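PDB 6R7V: mirolysin from Tannerella forsythia, which is a metzincin zinc metallopeptidase of the pappalysin family, trapped here as a latent zymogen, and probably cleaves peptide bonds in proteins. Local coordinates for residues Q60-A65 with I184-F189; I68-V73 with R203-A208; R150-W155 with H207-W212. The protein carries 1 engineered substitution. One frame throughout, in Å; residues are numbered along the deposited sequence.

Contact 1 of 3, residues Q60-A65 with I184-F189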
loop_
_atom_site.group_PDB
_atom_site.type_symbol
_atom_site.label_atom_id
_atom_site.label_comp_id
_atom_site.label_asym_id
_atom_site.label_seq_id
_atom_site.Cartn_x
_atom_site.Cartn_y
_atom_site.Cartn_z
ATOM N N GLN A 60 -11.449 -18.850 -1.163
ATOM C CA GLN A 60 -11.300 -17.446 -1.522
ATOM C C GLN A 60 -12.305 -16.538 -0.805
ATOM O O GLN A 60 -12.117 -15.313 -0.722
ATOM C CB GLN A 60 -11.442 -17.287 -3.035
ATOM C CG GLN A 60 -10.252 -17.872 -3.767
ATOM C CD GLN A 60 -10.481 -18.067 -5.232
ATOM O OE1 GLN A 60 -11.375 -17.463 -5.831
ATOM N NE2 GLN A 60 -9.645 -18.881 -5.866
ATOM N N ASN A 61 -13.361 -17.134 -0.261
ATOM C CA ASN A 61 -14.393 -16.389 0.459
ATOM C C ASN A 61 -13.977 -16.257 1.914
ATOM O O ASN A 61 -14.532 -16.897 2.796
ATOM C CB ASN A 61 -15.709 -17.143 0.316
ATOM C CG ASN A 61 -16.924 -16.341 0.642
ATOM O OD1 ASN A 61 -16.876 -15.124 0.861
ATOM N ND2 ASN A 61 -18.066 -17.033 0.683
ATOM N N ILE A 62 -12.983 -15.405 2.170
ATOM C CA ILE A 62 -12.366 -15.276 3.490
ATOM C C ILE A 62 -13.307 -14.646 4.524
ATOM O O ILE A 62 -14.177 -13.857 4.183
ATOM C CB ILE A 62 -11.007 -14.531 3.413
ATOM C CG1 ILE A 62 -11.192 -13.079 2.915
ATOM C CG2 ILE A 62 -10.037 -15.330 2.514
ATOM C CD1 ILE A 62 -9.959 -12.176 3.229
ATOM N N SER A 63 -13.083 -14.974 5.797
ATOM C CA SER A 63 -13.961 -14.591 6.899
ATOM C C SER A 63 -13.944 -13.094 7.221
ATOM O O SER A 63 -12.968 -12.375 6.947
ATOM C CB SER A 63 -13.613 -15.384 8.156
ATOM O OG SER A 63 -12.408 -14.924 8.757
ATOM N N ASP A 64 -15.041 -12.620 7.823
ATOM C CA ASP A 64 -15.125 -11.236 8.267
ATOM C C ASP A 64 -14.001 -10.970 9.293
ATOM O O ASP A 64 -13.354 -9.915 9.236
ATOM C CB ASP A 64 -16.489 -10.960 8.926
ATOM C CG ASP A 64 -17.686 -10.780 8.009
ATOM O OD1 ASP A 64 -18.789 -10.527 8.531
ATOM O OD2 ASP A 64 -17.514 -10.883 6.765
ATOM N N ALA A 65 -13.748 -11.951 10.217
ATOM C CA ALA A 65 -12.688 -11.842 11.235
ATOM C C ALA A 65 -11.333 -11.689 10.555
ATOM O O ALA A 65 -10.519 -10.905 11.033
ATOM C CB ALA A 65 -12.685 -13.055 12.169
ATOM N N ILE A 184 -5.184 -7.407 -3.144
ATOM C CA ILE A 184 -4.370 -8.315 -2.359
ATOM C C ILE A 184 -4.763 -9.760 -2.618
ATOM O O ILE A 184 -5.956 -10.078 -2.650
ATOM C CB ILE A 184 -4.479 -7.993 -0.833
ATOM C CG1 ILE A 184 -4.269 -6.484 -0.471
ATOM C CG2 ILE A 184 -3.467 -8.875 -0.007
ATOM C CD1 ILE A 184 -2.784 -5.981 -0.795
ATOM N N HIS A 185 -3.774 -10.661 -2.678
ATOM C CA HIS A 185 -4.062 -12.093 -2.832
ATOM C C HIS A 185 -4.762 -12.565 -1.580
ATOM O O HIS A 185 -4.302 -12.278 -0.473
ATOM C CB HIS A 185 -2.731 -12.829 -3.008
ATOM C CG HIS A 185 -2.858 -14.231 -3.504
ATOM N ND1 HIS A 185 -3.584 -15.179 -2.818
ATOM C CD2 HIS A 185 -2.400 -14.774 -4.654
ATOM C CE1 HIS A 185 -3.518 -16.284 -3.551
ATOM N NE2 HIS A 185 -2.841 -16.086 -4.677
ATOM N N TYR A 186 -5.841 -13.323 -1.732
ATOM C CA TYR A 186 -6.642 -13.803 -0.596
ATOM C C TYR A 186 -5.832 -14.613 0.407
ATOM O O TYR A 186 -6.205 -14.641 1.580
ATOM C CB TYR A 186 -7.852 -14.610 -1.098
ATOM C CG TYR A 186 -7.546 -16.028 -1.532
ATOM C CD1 TYR A 186 -7.040 -16.302 -2.804
ATOM C CD2 TYR A 186 -7.754 -17.102 -0.669
ATOM C CE1 TYR A 186 -6.720 -17.603 -3.194
ATOM C CE2 TYR A 186 -7.432 -18.402 -1.046
ATOM C CZ TYR A 186 -6.931 -18.650 -2.314
ATOM O OH TYR A 186 -6.660 -19.939 -2.706
ATOM N N LYS A 187 -4.778 -15.314 -0.043
ATOM C CA LYS A 187 -4.020 -16.131 0.895
ATOM C C LYS A 187 -3.147 -15.286 1.800
ATOM O O LYS A 187 -2.523 -15.842 2.710
ATOM C CB LYS A 187 -3.121 -17.116 0.128
ATOM C CG LYS A 187 -3.836 -18.267 -0.523
ATOM C CD LYS A 187 -2.835 -19.057 -1.353
ATOM C CE LYS A 187 -3.480 -20.248 -2.002
ATOM N NZ LYS A 187 -2.535 -20.924 -2.932
ATOM N N HIS A 188 -3.024 -13.972 1.541
ATOM C CA HIS A 188 -2.091 -13.156 2.307
ATOM C C HIS A 188 -2.772 -11.883 2.797
ATOM O O HIS A 188 -2.165 -10.810 2.821
ATOM C CB HIS A 188 -0.853 -12.871 1.435
ATOM C CG HIS A 188 -0.220 -14.150 0.947
ATOM N ND1 HIS A 188 0.356 -15.036 1.831
ATOM C CD2 HIS A 188 -0.142 -14.677 -0.301
ATOM C CE1 HIS A 188 0.776 -16.069 1.107
ATOM N NE2 HIS A 188 0.501 -15.901 -0.180
ATOM N N PHE A 189 -4.046 -12.019 3.173
ATOM C CA PHE A 189 -4.870 -10.940 3.682
ATOM C C PHE A 189 -5.194 -11.225 5.114
ATOM O O PHE A 189 -5.631 -12.339 5.445
ATOM C CB PHE A 189 -6.158 -10.777 2.840
ATOM C CG PHE A 189 -6.827 -9.439 2.981
ATOM C CD1 PHE A 189 -7.941 -9.281 3.799
ATOM C CD2 PHE A 189 -6.295 -8.310 2.364
ATOM C CE1 PHE A 189 -8.553 -8.029 3.929
ATOM C CE2 PHE A 189 -6.894 -7.063 2.516
ATOM C CZ PHE A 189 -8.047 -6.939 3.256
HETATM O O HOH W 1 -7.055 -20.368 -5.340
#
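A water molecule joins Tyr186 to Gln60 at the outer end of this contact, lying 2.7 Å from Tyr186 OH and accepting from Gln60 NE2 at 3.0 Å. The bridge belongs to the sheet-and-helix part of the metzincin fold. It lies where the lead-in to helix 64-77 meets the chain just leaving strand 182-185. Inward of the water the two side chains touch directly. Gln60 CG sits over the centre of the tyrosine ring, 3.6 Å from the centroid and only 11° off the normal, a CH-pi contact. Its amide plane is turned 53° from the ring, and the amide oxygen OE1 looks elsewhere, to the backbone N of Asn56, so both ends of that amide are held. On the opposite face of the ring lies Lys187 CG, so aliphatic carbon lies on both faces, centred on the Gln60 side and offset toward the rim on the Lys187 side.

Ile62 carries the inner half. With chi1 at 63°, its CG1 branch fits between the backbone N and the carbonyl carbon, and the two branches part company. CG2 approaches the edge of the Tyr186 ring near its plane, coming 4.3 Å from Tyr186 CB, while CG1 leads on to Phe189. Val156 of the neighbouring strand packs against Ile62, Tyr186 and Phe189, and Ile67 of helix 64-77 lies against Ile62 and Phe189. The Ile62 and Phe189 side chains cross at about a right angle, and the terminal methyl Ile62 CD1 ends 3.6 Å from Phe189 CD1.

Contact 2 of 3, residues I68-V73 with R203-A208. Engineered in segment 203-208: Ala208 (natural residue Glu). With ZN (zinc ion), chain D.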
loop_
_atom_site.group_PDB
_atom_site.type_symbol
_atom_site.label_atom_id
_atom_site.label_comp_id
_atom_site.label_asym_id
_atom_site.label_seq_id
_atom_site.Cartn_x
_atom_site.Cartn_y
_atom_site.Cartn_z
ATOM N N ILE A 68 -11.256 -8.027 9.337
ATOM C CA ILE A 68 -11.098 -7.105 10.467
ATOM C C ILE A 68 -9.645 -7.159 10.984
ATOM O O ILE A 68 -9.079 -6.115 11.333
ATOM C CB ILE A 68 -12.126 -7.525 11.541
ATOM C CG1 ILE A 68 -13.551 -7.154 11.056
ATOM C CG2 ILE A 68 -11.809 -6.933 12.956
ATOM C CD1 ILE A 68 -14.664 -7.816 11.850
ATOM N N SER A 69 -9.032 -8.353 10.990
ATOM C CA SER A 69 -7.642 -8.438 11.428
ATOM C C SER A 69 -6.738 -7.641 10.483
ATOM O O SER A 69 -5.775 -7.045 10.963
ATOM C CB SER A 69 -7.161 -9.878 11.538
ATOM O OG SER A 69 -6.831 -10.480 10.301
ATOM N N GLN A 70 -7.057 -7.560 9.177
ATOM C CA GLN A 70 -6.231 -6.749 8.290
ATOM C C GLN A 70 -6.352 -5.261 8.607
ATOM O O GLN A 70 -5.347 -4.523 8.558
ATOM C CB GLN A 70 -6.602 -6.997 6.820
ATOM C CG GLN A 70 -5.731 -6.189 5.845
ATOM C CD GLN A 70 -4.275 -6.599 5.939
ATOM O OE1 GLN A 70 -3.907 -7.665 5.454
ATOM N NE2 GLN A 70 -3.409 -5.786 6.517
ATOM N N ILE A 71 -7.568 -4.808 8.935
ATOM C CA ILE A 71 -7.768 -3.406 9.281
ATOM C C ILE A 71 -6.999 -3.095 10.564
ATOM O O ILE A 71 -6.374 -2.021 10.674
ATOM C CB ILE A 71 -9.267 -3.093 9.409
ATOM C CG1 ILE A 71 -9.988 -3.457 8.101
ATOM C CG2 ILE A 71 -9.470 -1.588 9.727
ATOM C CD1 ILE A 71 -9.439 -2.778 6.785
ATOM N N GLN A 72 -6.991 -4.060 11.503
ATOM C CA GLN A 72 -6.212 -3.920 12.749
ATOM C C GLN A 72 -4.720 -3.724 12.443
ATOM O O GLN A 72 -4.082 -2.815 12.992
ATOM C CB GLN A 72 -6.399 -5.158 13.620
ATOM C CG GLN A 72 -5.708 -5.038 14.973
ATOM C CD GLN A 72 -5.833 -6.289 15.814
ATOM O OE1 GLN A 72 -6.054 -7.404 15.317
ATOM N NE2 GLN A 72 -5.676 -6.125 17.117
ATOM N N VAL A 73 -4.180 -4.542 11.527
ATOM C CA VAL A 73 -2.766 -4.429 11.162
ATOM C C VAL A 73 -2.477 -3.061 10.525
ATOM O O VAL A 73 -1.464 -2.430 10.869
ATOM C CB VAL A 73 -2.373 -5.576 10.201
ATOM C CG1 VAL A 73 -0.992 -5.324 9.568
ATOM C CG2 VAL A 73 -2.361 -6.931 10.921
ATOM N N ARG A 203 1.215 -7.734 6.205
ATOM C CA ARG A 203 2.084 -6.678 5.674
ATOM C C ARG A 203 2.015 -6.538 4.157
ATOM O O ARG A 203 2.510 -5.547 3.634
ATOM C CB ARG A 203 3.548 -6.846 6.131
ATOM C CG ARG A 203 3.861 -6.062 7.390
ATOM C CD ARG A 203 3.074 -6.512 8.618
ATOM N NE ARG A 203 3.290 -5.579 9.727
ATOM C CZ ARG A 203 4.192 -5.764 10.681
ATOM N NH1 ARG A 203 4.993 -6.827 10.656
ATOM N NH2 ARG A 203 4.337 -4.864 11.646
ATOM N N THR A 204 1.451 -7.490 3.429
ATOM C CA THR A 204 1.272 -7.307 1.986
ATOM C C THR A 204 0.386 -6.064 1.786
ATOM O O THR A 204 0.687 -5.194 0.956
ATOM C CB THR A 204 0.702 -8.567 1.314
ATOM O OG1 THR A 204 1.619 -9.643 1.549
ATOM C CG2 THR A 204 0.519 -8.386 -0.176
ATOM N N ALA A 205 -0.686 -5.946 2.578
ATOM C CA ALA A 205 -1.532 -4.753 2.432
ATOM C C ALA A 205 -0.862 -3.503 2.985
ATOM O O ALA A 205 -1.069 -2.443 2.422
ATOM C CB ALA A 205 -2.886 -4.969 3.111
ATOM N N THR A 206 -0.067 -3.605 4.079
ATOM C CA THR A 206 0.638 -2.397 4.550
ATOM C C THR A 206 1.527 -1.854 3.442
ATOM O O THR A 206 1.514 -0.640 3.160
ATOM C CB THR A 206 1.501 -2.737 5.783
ATOM O OG1 THR A 206 0.575 -3.120 6.812
ATOM C CG2 THR A 206 2.293 -1.530 6.298
ATOM N N HIS A 207 2.261 -2.768 2.771
ATOM C CA HIS A 207 3.153 -2.404 1.673
ATOM C C HIS A 207 2.347 -1.782 0.502
ATOM O O HIS A 207 2.744 -0.735 -0.033
ATOM C CB HIS A 207 3.871 -3.691 1.254
ATOM C CG HIS A 207 4.747 -3.584 0.051
ATOM N ND1 HIS A 207 6.125 -3.582 0.164
ATOM C CD2 HIS A 207 4.409 -3.550 -1.260
ATOM C CE1 HIS A 207 6.579 -3.539 -1.076
ATOM N NE2 HIS A 207 5.574 -3.493 -1.964
ATOM N N ALA A 208 1.232 -2.430 0.101
ATOM C CA ALA A 208 0.426 -1.936 -1.030
ATOM C C ALA A 208 -0.180 -0.596 -0.708
ATOM O O ALA A 208 -0.226 0.280 -1.580
ATOM C CB ALA A 208 -0.679 -2.924 -1.359
HETATM ZN ZN ZN D . 5.512 -3.067 -3.938
HETATM O O HOH W 2 -1.849 -8.260 3.801
#
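The methyl group of Ala205 meets the amide of Gln70 almost evenly, with its CB 3.5 Å from both NE2 and CD of the glutamine and slightly farther from OE1. This is the closest approach of the two segments, which belong to helix 64-77 and to helix 203-212, the bearer of zinc-binding histidines. Over these segments the axes approach to 9.6 Å and cross at -53°, and the small alanine lets a glutamine fit between them. The Gln70 chain reaches the spot by running out anti to its own N and then folding at CG (chi2 63°). One turn on, Val73 CG1 packs 3.9 Å from Thr206 OG1, the two side chains crossing at about a right angle, and skirts Arg203 NE more loosely.

A shell of polar bonds holds these groups in place. A water donates to Gln70 OE1 at 2.7 Å and accepts from Ala205 N at 2.9 Å, serving an amide in the first turn of the helix. Gln70 OE1 also takes the N-H of Gly190, and NE2 gives to the carbonyl of Gly202, just before the active-site helix. Asp77 OD2, one helical turn after Val73, pairs with both Arg203 NE and Thr206 OG1, and Asp84 makes a second salt bridge with Arg203 NH2. Farther along the same helix as Arg203, His207 NE2 binds the zinc ion at 2.0 Å, and its ND1 is held by the carbonyl of Tyr266.

The buried amide and guanidinium are thus paired with backbone groups, water and carboxylates, so polar bonds around an apolar touch fix the start of the zinc-binding helix against its neighbour; the negative charge of Asp77 is probably well stabilised there.

Contact 3 of 3, residues R150-W155 with H207-W212. Engineered in segment 207-212: Ala208 (natural residue Glu). With ZN (zinc ion), chain D.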
loop_
_atom_site.group_PDB
_atom_site.type_symbol
_atom_site.label_atom_id
_atom_site.label_comp_id
_atom_site.label_asym_id
_atom_site.label_seq_id
_atom_site.Cartn_x
_atom_site.Cartn_y
_atom_site.Cartn_z
ATOM N N ARG A 150 -13.846 9.026 -2.076
ATOM C CA ARG A 150 -14.288 8.922 -0.696
ATOM C C ARG A 150 -13.870 7.652 0.020
ATOM O O ARG A 150 -13.833 7.667 1.252
ATOM C CB ARG A 150 -15.807 9.028 -0.647
ATOM C CG ARG A 150 -16.252 10.439 -1.059
ATOM C CD ARG A 150 -17.738 10.623 -1.043
ATOM N NE ARG A 150 -18.091 11.618 -2.053
ATOM C CZ ARG A 150 -19.323 12.036 -2.307
ATOM N NH1 ARG A 150 -20.347 11.571 -1.602
ATOM N NH2 ARG A 150 -19.543 12.926 -3.263
ATOM N N TYR A 151 -13.629 6.570 -0.702
ATOM C CA TYR A 151 -13.271 5.298 -0.078
ATOM C C TYR A 151 -11.989 4.770 -0.629
ATOM O O TYR A 151 -11.718 4.879 -1.829
ATOM C CB TYR A 151 -14.345 4.210 -0.397
ATOM C CG TYR A 151 -15.765 4.581 -0.024
ATOM C CD1 TYR A 151 -16.318 4.181 1.193
ATOM C CD2 TYR A 151 -16.603 5.229 -0.937
ATOM C CE1 TYR A 151 -17.647 4.458 1.509
ATOM C CE2 TYR A 151 -17.946 5.464 -0.651
ATOM C CZ TYR A 151 -18.460 5.087 0.579
ATOM O OH TYR A 151 -19.767 5.370 0.870
ATOM N N LEU A 152 -11.213 4.123 0.246
ATOM C CA LEU A 152 -10.118 3.265 -0.202
ATOM C C LEU A 152 -10.735 1.912 -0.484
ATOM O O LEU A 152 -11.289 1.268 0.410
ATOM C CB LEU A 152 -8.983 3.139 0.823
ATOM C CG LEU A 152 -8.025 1.917 0.679
ATOM C CD1 LEU A 152 -7.215 1.955 -0.639
ATOM C CD2 LEU A 152 -7.030 1.841 1.827
ATOM N N ASN A 153 -10.618 1.478 -1.742
ATOM C CA ASN A 153 -11.103 0.180 -2.197
ATOM C C ASN A 153 -9.984 -0.847 -2.149
ATOM O O ASN A 153 -8.926 -0.631 -2.764
ATOM C CB ASN A 153 -11.606 0.273 -3.630
ATOM C CG ASN A 153 -12.868 1.056 -3.786
ATOM O OD1 ASN A 153 -13.970 0.500 -3.905
ATOM N ND2 ASN A 153 -12.752 2.365 -3.783
ATOM N N ILE A 154 -10.203 -1.933 -1.398
ATOM C CA ILE A 154 -9.258 -3.025 -1.295
ATOM C C ILE A 154 -9.916 -4.264 -1.847
ATOM O O ILE A 154 -10.894 -4.745 -1.237
ATOM C CB ILE A 154 -8.791 -3.284 0.144
ATOM C CG1 ILE A 154 -8.186 -2.022 0.807
ATOM C CG2 ILE A 154 -7.797 -4.454 0.124
ATOM C CD1 ILE A 154 -7.731 -2.270 2.307
ATOM N N TRP A 155 -9.449 -4.761 -3.004
ATOM C CA TRP A 155 -10.020 -5.973 -3.586
ATOM C C TRP A 155 -9.211 -7.149 -3.106
ATOM O O TRP A 155 -7.973 -7.046 -3.042
ATOM C CB TRP A 155 -9.990 -5.898 -5.118
ATOM C CG TRP A 155 -10.974 -4.957 -5.712
ATOM C CD1 TRP A 155 -12.197 -5.284 -6.226
ATOM C CD2 TRP A 155 -10.756 -3.573 -6.038
ATOM N NE1 TRP A 155 -12.794 -4.168 -6.780
ATOM C CE2 TRP A 155 -11.940 -3.094 -6.644
ATOM C CE3 TRP A 155 -9.695 -2.666 -5.817
ATOM C CZ2 TRP A 155 -12.059 -1.777 -7.110
ATOM C CZ3 TRP A 155 -9.833 -1.353 -6.241
ATOM C CH2 TRP A 155 -10.984 -0.928 -6.918
ATOM N N HIS A 207 2.261 -2.768 2.771
ATOM C CA HIS A 207 3.153 -2.404 1.673
ATOM C C HIS A 207 2.347 -1.782 0.502
ATOM O O HIS A 207 2.744 -0.735 -0.033
ATOM C CB HIS A 207 3.871 -3.691 1.254
ATOM C CG HIS A 207 4.747 -3.584 0.051
ATOM N ND1 HIS A 207 6.125 -3.582 0.164
ATOM C CD2 HIS A 207 4.409 -3.550 -1.260
ATOM C CE1 HIS A 207 6.579 -3.539 -1.076
ATOM N NE2 HIS A 207 5.574 -3.493 -1.964
ATOM N N ALA A 208 1.232 -2.430 0.101
ATOM C CA ALA A 208 0.426 -1.936 -1.030
ATOM C C ALA A 208 -0.180 -0.596 -0.708
ATOM O O ALA A 208 -0.226 0.280 -1.580
ATOM C CB ALA A 208 -0.679 -2.924 -1.359
ATOM N N VAL A 209 -0.700 -0.427 0.518
ATOM C CA VAL A 209 -1.294 0.864 0.912
ATOM C C VAL A 209 -0.180 1.944 0.902
ATOM O O VAL A 209 -0.453 3.085 0.507
ATOM C CB VAL A 209 -2.059 0.757 2.269
ATOM C CG1 VAL A 209 -2.497 2.122 2.795
ATOM C CG2 VAL A 209 -3.263 -0.170 2.129
ATOM N N GLY A 210 1.062 1.570 1.258
ATOM C CA GLY A 210 2.176 2.504 1.136
ATOM C C GLY A 210 2.284 3.005 -0.296
ATOM O O GLY A 210 2.419 4.202 -0.509
ATOM N N HIS A 211 2.208 2.104 -1.323
ATOM C CA HIS A 211 2.210 2.589 -2.733
ATOM C C HIS A 211 1.000 3.478 -3.061
ATOM O O HIS A 211 1.149 4.477 -3.767
ATOM C CB HIS A 211 2.189 1.422 -3.710
ATOM C CG HIS A 211 3.405 0.530 -3.716
ATOM N ND1 HIS A 211 4.682 1.023 -3.938
ATOM C CD2 HIS A 211 3.468 -0.817 -3.668
ATOM C CE1 HIS A 211 5.479 -0.040 -4.011
ATOM N NE2 HIS A 211 4.795 -1.158 -3.880
ATOM N N TRP A 212 -0.189 3.106 -2.569
ATOM C CA TRP A 212 -1.380 3.937 -2.806
ATOM C C TRP A 212 -1.206 5.348 -2.184
ATOM O O TRP A 212 -1.844 6.316 -2.644
ATOM C CB TRP A 212 -2.568 3.173 -2.211
ATOM C CG TRP A 212 -3.892 3.844 -2.362
ATOM C CD1 TRP A 212 -4.664 3.910 -3.490
ATOM C CD2 TRP A 212 -4.620 4.490 -1.328
ATOM N NE1 TRP A 212 -5.819 4.600 -3.222
ATOM C CE2 TRP A 212 -5.801 5.010 -1.908
ATOM C CE3 TRP A 212 -4.368 4.724 0.027
ATOM C CZ2 TRP A 212 -6.760 5.705 -1.153
ATOM C CZ3 TRP A 212 -5.306 5.418 0.768
ATOM C CH2 TRP A 212 -6.470 5.935 0.172
HETATM ZN ZN ZN D . 5.512 -3.067 -3.938
#
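The active-site helix of a metzincin, which bears the first two histidines of the extended zinc-binding motif, rests here on the central sheet through strand 152-157. The fit is apolar and is made chiefly by Leu152. Its CD1 stands over one face of the Trp212 indole, 3.7 Å from the centroid of the six-membered ring and 14° off the normal, in a CH-pi contact. The methyl is even a little nearer to the ring fusion, 3.6 Å from Trp212 CE2. Leu152 CB covers the far rim at 3.8 Å from Trp212 CH2, so the leucine lies across much of the benzene half. Its other methyl, CD2, turns back to Val209 CG2, 4.3 Å away and one turn earlier on the helix. The indole is placed by a chi1 of -179°, with CG anti to the backbone N.

Around these side chains, Val182 of the adjacent strand touches Trp212, Ile47 of strand 45-55 lies against Leu152, and Phe78 packs on Val209. The indole NE1 has its polar partner in Asp180. Next to the tryptophan in sequence, His211 is directed to the metal, binding the zinc ion through NE2 at 2.0 Å while its ND1 bonds to the carbonyl of Leu215. His217 and Cys6 complete the site with His207; the cysteine is the ligand from the pro-segment, consistent with cysteine-switch latency. Between the two histidines stands Ala208, engineered in place of the natural glutamate of the motif.

One helix therefore shows two chemistries: metal ligands held by backbone carbonyls, and, one residue beyond His211, an aromatic surface bedded on aliphatic carbon, its seating on the sheet resting on dispersion and CH-pi attraction.

How the contacts relate
From the N terminus the chain first supplies 60-65 and 68-73, at the start of and within helix 64-77, then strand segment 150-155, then 184-189, and last helix 203-212, where 203-208 and 207-212 overlap. The loop of contact 1 crosses those of contacts 2 and 3, which end on one shared stretch of helix 203-212. Contact 1 closes its loop beside the end of strand 182-185, contact 2 between two helices, and contact 3 between sheet and active-site helix. Phe189 of contact 1 packs on Gln70 of contact 2 and Ile154 of contact 3, while Ile184 touches Ala205 and Ala208. Helix 203-212 is thereby tied to both helix 64-77 and the sheet.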